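PDB 5T99: glycoside Hydrolase from Bacteroides uniformis, which probably cleaves galactosidic bonds in agarose-derived sugars, as a family 2 glycoside hydrolase that binds the inhibitor galacto-isofagomine. Local coordinates for residues Met21-Asn31 with Asn171-Lys179; Ile102-Glu113 with Pro127-Thr138. All blocks are in the same frame, centred on the assembly; numbering follows the deposited sequence.

Interaction 1: residues Met21-Asn31 with Asn171-Lys179; sequences MASVTDGISFN and NVWLRVDNK
At the edge of the four-stranded antiparallel sheet of the sugar-binding domain, the short strand Ile28-Ser29 is laid along Trp173 and Leu174 in strand 172-177. Ile28 and Leu174 form a hydrogen-bonded pair, Ser29 and Trp173 a non-hydrogen-bonded one: Ile28 N gives to Leu174 O at 2.9 Å, and Leu174 N returns a straighter bond to Ile28 O at 2.8 Å. Beyond them Phe30 N reaches Val172 O at 3.0 Å, from 42° above the carbonyl plane; water 2 gives a second proton to that oxygen and also bonds Ser29 OG. The jelly-roll-like domain of family 2 enzymes has two facing sheets, and Phe30 packs on Leu174, whose side chain also touches Val103 and Ile105 of the next strand. With CG swung away from its own nitrogen (chi1 -154°), the Phe30 ring sets CD1 3.8 Å from Leu174 CB, while Val172 CG1 lies at the ring edge. Gly27 has positive phi, which favours glycine; its CA makes a CA-H...O contact with Leu174 O at 3.3 Å and packs on Arg175 CG. Farther along, small Ala22 fits CB against Val176 O at 3.4 Å, and water 1 accepts from Asn178 N, within bonding distance of Ala22 O. Thr281 and Lys101 hold the Asn178 amide.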
loop_
_atom_site.group_PDB
_atom_site.type_symbol
_atom_site.label_atom_id
_atom_site.label_comp_id
_atom_site.label_asym_id
_atom_site.label_seq_id
_atom_site.Cartn_x
_atom_site.Cartn_y
_atom_site.Cartn_z
ATOM N N MET A 21 -17.005 -12.383 -27.463
ATOM C CA MET A 21 -16.301 -13.674 -27.724
ATOM C C MET A 21 -15.258 -13.968 -26.628
ATOM O O MET A 21 -14.654 -13.050 -26.062
ATOM C CB MET A 21 -15.672 -13.653 -29.131
ATOM C CG MET A 21 -15.052 -14.961 -29.614
ATOM S SD MET A 21 -16.052 -16.465 -29.485
ATOM C CE MET A 21 -14.876 -17.709 -30.022
ATOM N N ALA A 22 -15.081 -15.256 -26.325
ATOM C CA ALA A 22 -14.160 -15.732 -25.276
ATOM C C ALA A 22 -12.670 -15.629 -25.664
ATOM O O ALA A 22 -11.801 -15.466 -24.796
ATOM C CB ALA A 22 -14.505 -17.169 -24.907
ATOM N N SER A 23 -12.385 -15.752 -26.963
ATOM C CA SER A 23 -11.022 -15.625 -27.511
ATOM C C SER A 23 -10.357 -14.231 -27.388
ATOM O O SER A 23 -9.128 -14.156 -27.347
ATOM C CB SER A 23 -10.987 -16.112 -28.976
ATOM O OG SER A 23 -11.822 -15.343 -29.822
ATOM N N VAL A 24 -11.151 -13.155 -27.334
ATOM C CA VAL A 24 -10.624 -11.766 -27.205
ATOM C C VAL A 24 -10.661 -11.179 -25.767
ATOM O O VAL A 24 -9.910 -10.242 -25.461
ATOM C CB VAL A 24 -11.302 -10.781 -28.211
ATOM C CG1 VAL A 24 -11.077 -11.249 -29.646
ATOM C CG2 VAL A 24 -12.796 -10.581 -27.938
ATOM N N THR A 25 -11.512 -11.739 -24.901
ATOM C CA THR A 25 -11.763 -11.215 -23.545
ATOM C C THR A 25 -10.859 -11.876 -22.480
ATOM O O THR A 25 -10.887 -13.104 -22.301
ATOM C CB THR A 25 -13.256 -11.394 -23.169
ATOM O OG1 THR A 25 -14.070 -10.718 -24.139
ATOM C CG2 THR A 25 -13.562 -10.835 -21.788
ATOM N N ASP A 26 -10.073 -11.040 -21.787
ATOM C CA ASP A 26 -9.146 -11.466 -20.728
ATOM C C ASP A 26 -9.652 -11.058 -19.325
ATOM O O ASP A 26 -9.013 -10.269 -18.605
ATOM C CB ASP A 26 -7.741 -10.894 -21.002
ATOM C CG ASP A 26 -6.685 -11.383 -19.993
ATOM O OD1 ASP A 26 -6.811 -12.514 -19.464
ATOM O OD2 ASP A 26 -5.725 -10.624 -19.727
ATOM N N GLY A 27 -10.809 -11.606 -18.950
ATOM C CA GLY A 27 -11.347 -11.465 -17.591
ATOM C C GLY A 27 -12.017 -10.133 -17.300
ATOM O O GLY A 27 -11.345 -9.103 -17.228
ATOM N N ILE A 28 -13.339 -10.156 -17.114
ATOM C CA ILE A 28 -14.116 -8.936 -16.818
ATOM C C ILE A 28 -14.605 -8.913 -15.383
ATOM O O ILE A 28 -14.699 -9.947 -14.729
ATOM C CB ILE A 28 -15.315 -8.742 -17.782
ATOM C CG1 ILE A 28 -16.418 -9.799 -17.553
ATOM C CG2 ILE A 28 -14.825 -8.770 -19.227
ATOM C CD1 ILE A 28 -17.667 -9.563 -18.371
ATOM N N SER A 29 -14.943 -7.718 -14.922
ATOM C CA SER A 29 -15.388 -7.499 -13.555
ATOM C C SER A 29 -16.705 -8.204 -13.262
ATOM O O SER A 29 -17.660 -8.076 -14.019
ATOM C CB SER A 29 -15.557 -6.008 -13.274
ATOM O OG SER A 29 -16.080 -5.799 -11.967
ATOM N N PHE A 30 -16.729 -8.938 -12.151
ATOM C CA PHE A 30 -17.911 -9.620 -11.656
ATOM C C PHE A 30 -18.358 -8.999 -10.324
ATOM O O PHE A 30 -19.046 -9.643 -9.540
ATOM C CB PHE A 30 -17.595 -11.117 -11.488
ATOM C CG PHE A 30 -18.801 -12.025 -11.596
ATOM C CD1 PHE A 30 -19.590 -12.030 -12.751
ATOM C CD2 PHE A 30 -19.123 -12.902 -10.564
ATOM C CE1 PHE A 30 -20.688 -12.877 -12.861
ATOM C CE2 PHE A 30 -20.221 -13.751 -10.669
ATOM C CZ PHE A 30 -21.006 -13.738 -11.818
ATOM N N ASN A 31 -18.003 -7.731 -10.109
ATOM C CA ASN A 31 -18.247 -7.019 -8.851
ATOM C C ASN A 31 -19.680 -6.530 -8.657
ATOM O O ASN A 31 -20.082 -6.232 -7.531
ATOM C CB ASN A 31 -17.340 -5.780 -8.765
ATOM C CG ASN A 31 -15.894 -6.115 -8.466
ATOM O OD1 ASN A 31 -15.546 -7.243 -8.136
ATOM N ND2 ASN A 31 -15.042 -5.119 -8.565
ATOM N N ASN A 171 -11.165 -7.086 -5.705
ATOM C CA ASN A 171 -11.989 -7.294 -6.893
ATOM C C ASN A 171 -12.250 -8.775 -7.164
ATOM O O ASN A 171 -11.509 -9.657 -6.708
ATOM C CB ASN A 171 -11.349 -6.654 -8.126
ATOM C CG ASN A 171 -11.196 -5.149 -8.010
ATOM O OD1 ASN A 171 -10.094 -4.618 -8.175
ATOM N ND2 ASN A 171 -12.285 -4.453 -7.734
ATOM N N VAL A 172 -13.327 -9.018 -7.905
ATOM C CA VAL A 172 -13.742 -10.352 -8.314
ATOM C C VAL A 172 -13.830 -10.341 -9.834
ATOM O O VAL A 172 -14.260 -9.344 -10.415
ATOM C CB VAL A 172 -15.098 -10.726 -7.673
ATOM C CG1 VAL A 172 -15.520 -12.133 -8.070
ATOM C CG2 VAL A 172 -15.005 -10.628 -6.151
ATOM N N TRP A 173 -13.428 -11.437 -10.471
ATOM C CA TRP A 173 -13.303 -11.492 -11.932
ATOM C C TRP A 173 -14.022 -12.704 -12.532
ATOM O O TRP A 173 -13.932 -13.804 -11.999
ATOM C CB TRP A 173 -11.825 -11.513 -12.336
ATOM C CG TRP A 173 -11.089 -10.346 -11.795
ATOM C CD1 TRP A 173 -10.379 -10.302 -10.637
ATOM C CD2 TRP A 173 -11.036 -9.029 -12.351
ATOM N NE1 TRP A 173 -9.869 -9.049 -10.445
ATOM C CE2 TRP A 173 -10.258 -8.243 -11.480
ATOM C CE3 TRP A 173 -11.573 -8.436 -13.501
ATOM C CZ2 TRP A 173 -9.986 -6.893 -11.725
ATOM C CZ3 TRP A 173 -11.312 -7.086 -13.747
ATOM C CH2 TRP A 173 -10.514 -6.333 -12.863
ATOM N N LEU A 174 -14.740 -12.476 -13.626
ATOM C CA LEU A 174 -15.320 -13.539 -14.429
ATOM C C LEU A 174 -14.398 -13.807 -15.615
ATOM O O LEU A 174 -14.026 -12.880 -16.325
ATOM C CB LEU A 174 -16.711 -13.121 -14.925
ATOM C CG LEU A 174 -17.404 -14.015 -15.961
ATOM C CD1 LEU A 174 -17.840 -15.322 -15.324
ATOM C CD2 LEU A 174 -18.578 -13.264 -16.585
ATOM N N ARG A 175 -14.051 -15.073 -15.828
ATOM C CA ARG A 175 -13.164 -15.484 -16.918
ATOM C C ARG A 175 -13.879 -16.537 -17.745
ATOM O O ARG A 175 -14.193 -17.625 -17.246
ATOM C CB ARG A 175 -11.843 -16.025 -16.361
ATOM C CG ARG A 175 -10.931 -14.923 -15.830
ATOM C CD ARG A 175 -9.969 -15.394 -14.750
ATOM N NE ARG A 175 -9.442 -14.270 -13.969
ATOM C CZ ARG A 175 -8.785 -14.373 -12.805
ATOM N NH1 ARG A 175 -8.530 -15.569 -12.246
ATOM N NH2 ARG A 175 -8.371 -13.259 -12.191
ATOM N N VAL A 176 -14.165 -16.197 -18.999
ATOM C CA VAL A 176 -14.839 -17.087 -19.915
ATOM C C VAL A 176 -13.824 -17.401 -21.000
ATOM O O VAL A 176 -13.413 -16.507 -21.740
ATOM C CB VAL A 176 -16.097 -16.426 -20.508
ATOM C CG1 VAL A 176 -16.734 -17.314 -21.581
ATOM C CG2 VAL A 176 -17.099 -16.132 -19.401
ATOM N N ASP A 177 -13.410 -18.663 -21.081
ATOM C CA ASP A 177 -12.410 -19.093 -22.051
ATOM C C ASP A 177 -12.916 -20.212 -22.964
ATOM O O ASP A 177 -13.832 -20.944 -22.602
ATOM C CB ASP A 177 -11.150 -19.555 -21.317
ATOM C CG ASP A 177 -10.347 -18.399 -20.758
ATOM O OD1 ASP A 177 -9.379 -17.982 -21.415
ATOM O OD2 ASP A 177 -10.693 -17.895 -19.670
ATOM N N ASN A 178 -12.309 -20.329 -24.147
ATOM C CA ASN A 178 -12.422 -21.537 -24.970
ATOM C C ASN A 178 -11.591 -22.629 -24.315
ATOM O O ASN A 178 -10.852 -22.362 -23.371
ATOM C CB ASN A 178 -11.945 -21.283 -26.402
ATOM C CG ASN A 178 -12.780 -20.234 -27.109
ATOM O OD1 ASN A 178 -13.991 -20.395 -27.262
ATOM N ND2 ASN A 178 -12.153 -19.140 -27.514
ATOM N N LYS A 179 -11.709 -23.856 -24.810
ATOM C CA LYS A 179 -11.090 -25.005 -24.146
ATOM C C LYS A 179 -9.558 -25.150 -24.338
ATOM O O LYS A 179 -8.936 -26.031 -23.709
ATOM C CB LYS A 179 -11.826 -26.282 -24.531
ATOM C CG LYS A 179 -13.229 -26.324 -23.951
ATOM C CD LYS A 179 -13.953 -27.609 -24.311
ATOM C CE LYS A 179 -15.406 -27.566 -23.862
ATOM N NZ LYS A 179 -15.993 -28.931 -23.763
HETATM O O HOH W 1 -10.294 -18.147 -24.377
HETATM O O HOH W 2 -13.367 -6.960 -10.873
#

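Interaction 2: residues Ile102-Glu113 with Pro127-Thr138; sequences IVRIGFDGAMSE and PYGYTGFEIDIT
Backbone bonds zip strand 102-107 to strand 133-136, with Ile105-Ile135 and Phe107-Phe133 as the antiparallel hydrogen-bonded pairs. Each pair exchanges two bonds, the shortest from Phe107 N to Phe133 O at 2.8 Å. At one end Ile137 N bonds Val103 O, and Val103 N gives an almost straight bond to Thr138 OG1 at 3.0 Å. Asp136 OD1 takes Thr138 N in an Asx turn. At the other end, past the strands, Glu113 N meets Pro127 O.

Apolar side chains line the face bearing Ile105, Phe107, Phe133 and Ile135. This is the inner face of a beta-sandwich, the jelly-roll-like sugar-binding domain of family 2 glycosidases, and strand 146-153 of the opposing sheet packs on it through Leu149 and Val151. Branched isoleucines suit extended strands: Ile105 and Ile135 lie side by side, CB to CG1 3.9 Å. The Phe107 and Phe133 rings are nearly parallel, planes at 16°, but slid so far that they barely overlap; instead Phe107 CB sits over the Phe133 face. Phe133 CG stands between its own N and carbonyl carbon (chi1 63°), which carries the ring across to Phe107.

The other face is charged. Arg104 NH1 makes a salt bridge to Glu134 OE2 at 3.0 Å, the two flat groups 79° apart, while water 3 donates to Glu134 OE1 and accepts a weak bond from Arg104 NH1. Asp177 and Arg175 continue the charge network through Arg104 NH2 and Glu134 OE2.

In the loops, Met111, bent at chi2 and chi3, lays CE over the Tyr130 ring, 3.5 Å from its centroid, a CH-pi contact; SD, 4.7 Å from that centroid, makes the Met-aromatic one. Gly129 leaves room for the sulfur, Met111 SD to Gly129 CA 3.8 Å. Water 4 accepts from Ala110 N and sits close to Thr131 O.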
loop_
_atom_site.group_PDB
_atom_site.type_symbol
_atom_site.label_atom_id
_atom_site.label_comp_id
_atom_site.label_asym_id
_atom_site.label_seq_id
_atom_site.Cartn_x
_atom_site.Cartn_y
_atom_site.Cartn_z
ATOM N N ILE A 102 -15.059 -22.686 -20.782
ATOM C CA ILE A 102 -14.522 -22.835 -19.430
ATOM C C ILE A 102 -14.842 -21.536 -18.713
ATOM O O ILE A 102 -14.575 -20.458 -19.230
ATOM C CB ILE A 102 -13.002 -23.072 -19.406
ATOM C CG1 ILE A 102 -12.596 -24.259 -20.305
ATOM C CG2 ILE A 102 -12.517 -23.282 -17.976
ATOM C CD1 ILE A 102 -13.181 -25.600 -19.921
ATOM N N VAL A 103 -15.434 -21.643 -17.532
ATOM C CA VAL A 103 -15.889 -20.477 -16.783
ATOM C C VAL A 103 -15.309 -20.564 -15.382
ATOM O O VAL A 103 -15.463 -21.582 -14.724
ATOM C CB VAL A 103 -17.424 -20.411 -16.724
ATOM C CG1 VAL A 103 -17.883 -19.150 -15.983
ATOM C CG2 VAL A 103 -17.999 -20.449 -18.140
ATOM N N ARG A 104 -14.615 -19.507 -14.959
ATOM C CA ARG A 104 -13.984 -19.428 -13.636
ATOM C C ARG A 104 -14.289 -18.074 -13.000
ATOM O O ARG A 104 -14.498 -17.087 -13.714
ATOM C CB ARG A 104 -12.472 -19.593 -13.756
ATOM C CG ARG A 104 -12.009 -20.925 -14.349
ATOM C CD ARG A 104 -10.536 -20.865 -14.746
ATOM N NE ARG A 104 -10.311 -20.045 -15.950
ATOM C CZ ARG A 104 -9.217 -19.318 -16.227
ATOM N NH1 ARG A 104 -8.182 -19.253 -15.386
ATOM N NH2 ARG A 104 -9.164 -18.625 -17.373
ATOM N N ILE A 105 -14.333 -18.041 -11.668
ATOM C CA ILE A 105 -14.473 -16.798 -10.931
ATOM C C ILE A 105 -13.223 -16.620 -10.079
ATOM O O ILE A 105 -12.898 -17.478 -9.252
ATOM C CB ILE A 105 -15.716 -16.752 -10.018
ATOM C CG1 ILE A 105 -16.974 -17.210 -10.758
ATOM C CG2 ILE A 105 -15.917 -15.346 -9.454
ATOM C CD1 ILE A 105 -17.384 -16.346 -11.921
ATOM N N GLY A 106 -12.533 -15.508 -10.299
ATOM C CA GLY A 106 -11.316 -15.200 -9.587
ATOM C C GLY A 106 -11.637 -14.201 -8.496
ATOM O O GLY A 106 -12.258 -13.165 -8.762
ATOM N N PHE A 107 -11.223 -14.526 -7.271
ATOM C CA PHE A 107 -11.292 -13.619 -6.137
ATOM C C PHE A 107 -9.869 -13.173 -5.791
ATOM O O PHE A 107 -9.047 -13.998 -5.382
ATOM C CB PHE A 107 -11.929 -14.335 -4.926
ATOM C CG PHE A 107 -13.347 -14.801 -5.154
ATOM C CD1 PHE A 107 -14.424 -14.029 -4.740
ATOM C CD2 PHE A 107 -13.606 -16.014 -5.760
ATOM C CE1 PHE A 107 -15.735 -14.457 -4.942
ATOM C CE2 PHE A 107 -14.908 -16.447 -5.963
ATOM C CZ PHE A 107 -15.975 -15.669 -5.546
ATOM N N ASP A 108 -9.574 -11.885 -5.957
ATOM C CA ASP A 108 -8.284 -11.326 -5.513
ATOM C C ASP A 108 -8.085 -11.334 -3.989
ATOM O O ASP A 108 -6.944 -11.282 -3.496
ATOM C CB ASP A 108 -8.119 -9.885 -6.009
ATOM C CG ASP A 108 -7.998 -9.784 -7.517
ATOM O OD1 ASP A 108 -7.678 -10.801 -8.185
ATOM O OD2 ASP A 108 -8.236 -8.664 -8.028
ATOM N N GLY A 109 -9.183 -11.353 -3.238
ATOM C CA GLY A 109 -9.089 -11.321 -1.791
ATOM C C GLY A 109 -10.450 -11.366 -1.139
ATOM O O GLY A 109 -11.384 -10.671 -1.566
ATOM N N ALA A 110 -10.552 -12.204 -0.116
ATOM C CA ALA A 110 -11.736 -12.297 0.705
ATOM C C ALA A 110 -11.300 -12.568 2.145
ATOM O O ALA A 110 -10.689 -13.594 2.433
ATOM C CB ALA A 110 -12.636 -13.395 0.185
ATOM N N MET A 111 -11.631 -11.634 3.036
ATOM C CA MET A 111 -11.114 -11.588 4.399
ATOM C C MET A 111 -12.198 -11.988 5.404
ATOM O O MET A 111 -13.196 -11.273 5.531
ATOM C CB MET A 111 -10.640 -10.161 4.688
ATOM C CG MET A 111 -9.859 -9.990 5.978
ATOM S SD MET A 111 -8.235 -10.776 5.946
ATOM C CE MET A 111 -7.357 -9.663 4.833
ATOM N N SER A 112 -12.074 -13.116 6.101
ATOM C CA SER A 112 -11.149 -14.220 5.833
ATOM C C SER A 112 -11.959 -15.494 6.054
ATOM O O SER A 112 -13.168 -15.404 6.297
ATOM C CB SER A 112 -9.915 -14.155 6.748
ATOM O OG SER A 112 -10.258 -13.918 8.098
ATOM N N GLU A 113 -11.327 -16.666 5.930
ATOM C CA GLU A 113 -11.998 -17.957 6.110
ATOM C C GLU A 113 -13.174 -18.087 5.169
ATOM O O GLU A 113 -14.337 -18.098 5.591
ATOM C CB GLU A 113 -12.453 -18.124 7.552
ATOM C CG GLU A 113 -11.312 -18.154 8.543
ATOM C CD GLU A 113 -11.017 -19.546 9.059
ATOM O OE1 GLU A 113 -10.709 -19.638 10.264
ATOM O OE2 GLU A 113 -11.084 -20.534 8.288
ATOM N N PRO A 127 -8.671 -20.072 3.599
ATOM C CA PRO A 127 -8.538 -19.368 4.876
ATOM C C PRO A 127 -7.823 -18.005 4.827
ATOM O O PRO A 127 -8.285 -17.081 5.479
ATOM C CB PRO A 127 -7.774 -20.370 5.764
ATOM C CG PRO A 127 -7.120 -21.325 4.834
ATOM C CD PRO A 127 -7.925 -21.350 3.582
ATOM N N TYR A 128 -6.718 -17.880 4.086
ATOM C CA TYR A 128 -5.852 -16.686 4.174
ATOM C C TYR A 128 -6.384 -15.536 3.322
ATOM O O TYR A 128 -6.483 -15.645 2.102
ATOM C CB TYR A 128 -4.429 -17.037 3.756
ATOM C CG TYR A 128 -3.351 -16.026 4.117
ATOM C CD1 TYR A 128 -3.307 -15.423 5.378
ATOM C CD2 TYR A 128 -2.334 -15.706 3.204
ATOM C CE1 TYR A 128 -2.310 -14.517 5.708
ATOM C CE2 TYR A 128 -1.335 -14.800 3.528
ATOM C CZ TYR A 128 -1.323 -14.212 4.782
ATOM O OH TYR A 128 -0.339 -13.321 5.126
ATOM N N GLY A 129 -6.710 -14.422 3.958
ATOM C CA GLY A 129 -7.418 -13.353 3.270
ATOM C C GLY A 129 -6.637 -12.475 2.309
ATOM O O GLY A 129 -7.247 -11.681 1.591
ATOM N N TYR A 130 -5.310 -12.617 2.284
ATOM C CA TYR A 130 -4.444 -11.782 1.470
ATOM C C TYR A 130 -3.979 -12.412 0.158
ATOM O O TYR A 130 -3.488 -11.692 -0.713
ATOM C CB TYR A 130 -3.225 -11.378 2.283
ATOM C CG TYR A 130 -3.553 -10.556 3.508
ATOM C CD1 TYR A 130 -3.897 -9.212 3.396
ATOM C CD2 TYR A 130 -3.509 -11.119 4.780
ATOM C CE1 TYR A 130 -4.201 -8.456 4.523
ATOM C CE2 TYR A 130 -3.802 -10.375 5.907
ATOM C CZ TYR A 130 -4.143 -9.041 5.783
ATOM O OH TYR A 130 -4.426 -8.289 6.906
ATOM N N THR A 131 -4.086 -13.736 0.027
ATOM C CA THR A 131 -3.852 -14.408 -1.248
ATOM C C THR A 131 -5.172 -14.590 -1.963
ATOM O O THR A 131 -6.226 -14.763 -1.329
ATOM C CB THR A 131 -3.170 -15.780 -1.076
ATOM O OG1 THR A 131 -3.830 -16.538 -0.060
ATOM C CG2 THR A 131 -1.716 -15.596 -0.681
ATOM N N GLY A 132 -5.124 -14.537 -3.287
ATOM C CA GLY A 132 -6.315 -14.728 -4.097
ATOM C C GLY A 132 -6.545 -16.197 -4.347
ATOM O O GLY A 132 -5.673 -17.025 -4.062
ATOM N N PHE A 133 -7.728 -16.520 -4.860
ATOM C CA PHE A 133 -8.079 -17.887 -5.247
ATOM C C PHE A 133 -9.072 -17.878 -6.409
ATOM O O PHE A 133 -9.668 -16.849 -6.744
ATOM C CB PHE A 133 -8.631 -18.687 -4.047
ATOM C CG PHE A 133 -9.917 -18.141 -3.475
ATOM C CD1 PHE A 133 -11.150 -18.656 -3.879
ATOM C CD2 PHE A 133 -9.896 -17.113 -2.534
ATOM C CE1 PHE A 133 -12.335 -18.159 -3.354
ATOM C CE2 PHE A 133 -11.074 -16.612 -2.009
ATOM C CZ PHE A 133 -12.297 -17.137 -2.416
ATOM N N GLU A 134 -9.244 -19.041 -7.007
ATOM C CA GLU A 134 -10.041 -19.213 -8.221
ATOM C C GLU A 134 -10.967 -20.413 -8.067
ATOM O O GLU A 134 -10.541 -21.431 -7.560
ATOM C CB GLU A 134 -9.091 -19.452 -9.390
ATOM C CG GLU A 134 -9.754 -19.299 -10.730
ATOM C CD GLU A 134 -8.772 -19.351 -11.883
ATOM O OE1 GLU A 134 -8.183 -20.435 -12.116
ATOM O OE2 GLU A 134 -8.634 -18.306 -12.568
ATOM N N ILE A 135 -12.218 -20.296 -8.496
ATOM C CA ILE A 135 -13.128 -21.448 -8.537
ATOM C C ILE A 135 -13.498 -21.730 -9.993
ATOM O O ILE A 135 -13.698 -20.800 -10.775
ATOM C CB ILE A 135 -14.401 -21.233 -7.685
ATOM C CG1 ILE A 135 -15.387 -20.298 -8.400
ATOM C CG2 ILE A 135 -14.036 -20.706 -6.302
ATOM C CD1 ILE A 135 -16.633 -19.962 -7.612
ATOM N N ASP A 136 -13.578 -23.005 -10.353
ATOM C CA ASP A 136 -14.032 -23.400 -11.683
ATOM C C ASP A 136 -15.502 -23.796 -11.580
ATOM O O ASP A 136 -15.835 -24.815 -10.968
ATOM C CB ASP A 136 -13.174 -24.551 -12.220
ATOM C CG ASP A 136 -13.386 -24.798 -13.702
ATOM O OD1 ASP A 136 -14.504 -24.570 -14.199
ATOM O OD2 ASP A 136 -12.438 -25.238 -14.383
ATOM N N ILE A 137 -16.376 -22.991 -12.182
ATOM C CA ILE A 137 -17.827 -23.263 -12.171
ATOM C C ILE A 137 -18.378 -23.938 -13.446
ATOM O O ILE A 137 -19.596 -24.091 -13.577
ATOM C CB ILE A 137 -18.651 -21.995 -11.833
ATOM C CG1 ILE A 137 -18.618 -20.960 -12.961
ATOM C CG2 ILE A 137 -18.162 -21.385 -10.535
ATOM C CD1 ILE A 137 -19.724 -19.928 -12.866
ATOM N N THR A 138 -17.490 -24.363 -14.347
ATOM C CA THR A 138 -17.866 -24.935 -15.639
ATOM C C THR A 138 -18.864 -26.094 -15.559
ATOM O O THR A 138 -19.823 -26.136 -16.324
ATOM C CB THR A 138 -16.617 -25.437 -16.395
ATOM O OG1 THR A 138 -15.632 -24.398 -16.432
ATOM C CG2 THR A 138 -16.958 -25.871 -17.837
HETATM O O HOH W 3 -6.487 -21.620 -14.020
HETATM O O HOH W 4 -8.675 -14.313 -0.182
#

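Overall arrangement
Both contacts belong to one antiparallel sheet: strands 172-177 and 102-107 are neighbours, joined by a probable hydrogen bond from Trp173 N to Gly106 O and, between side chains, by Arg175 with Glu134, so interaction 1 supplies one outer edge and interaction 2 the other. Along the chain, interaction 2 is nested inside the loop closed by interaction 1. Residues 102-113 with 127-138 are the more buried, pairing more residues, with one apolar and one charged face and with aromatic and methionine packing in loops, where Tyr130 is about 11 Å from the galacto-isofagomine. Residues 21-31 with 171-179 are smaller and partly buried, joined by three backbone bonds.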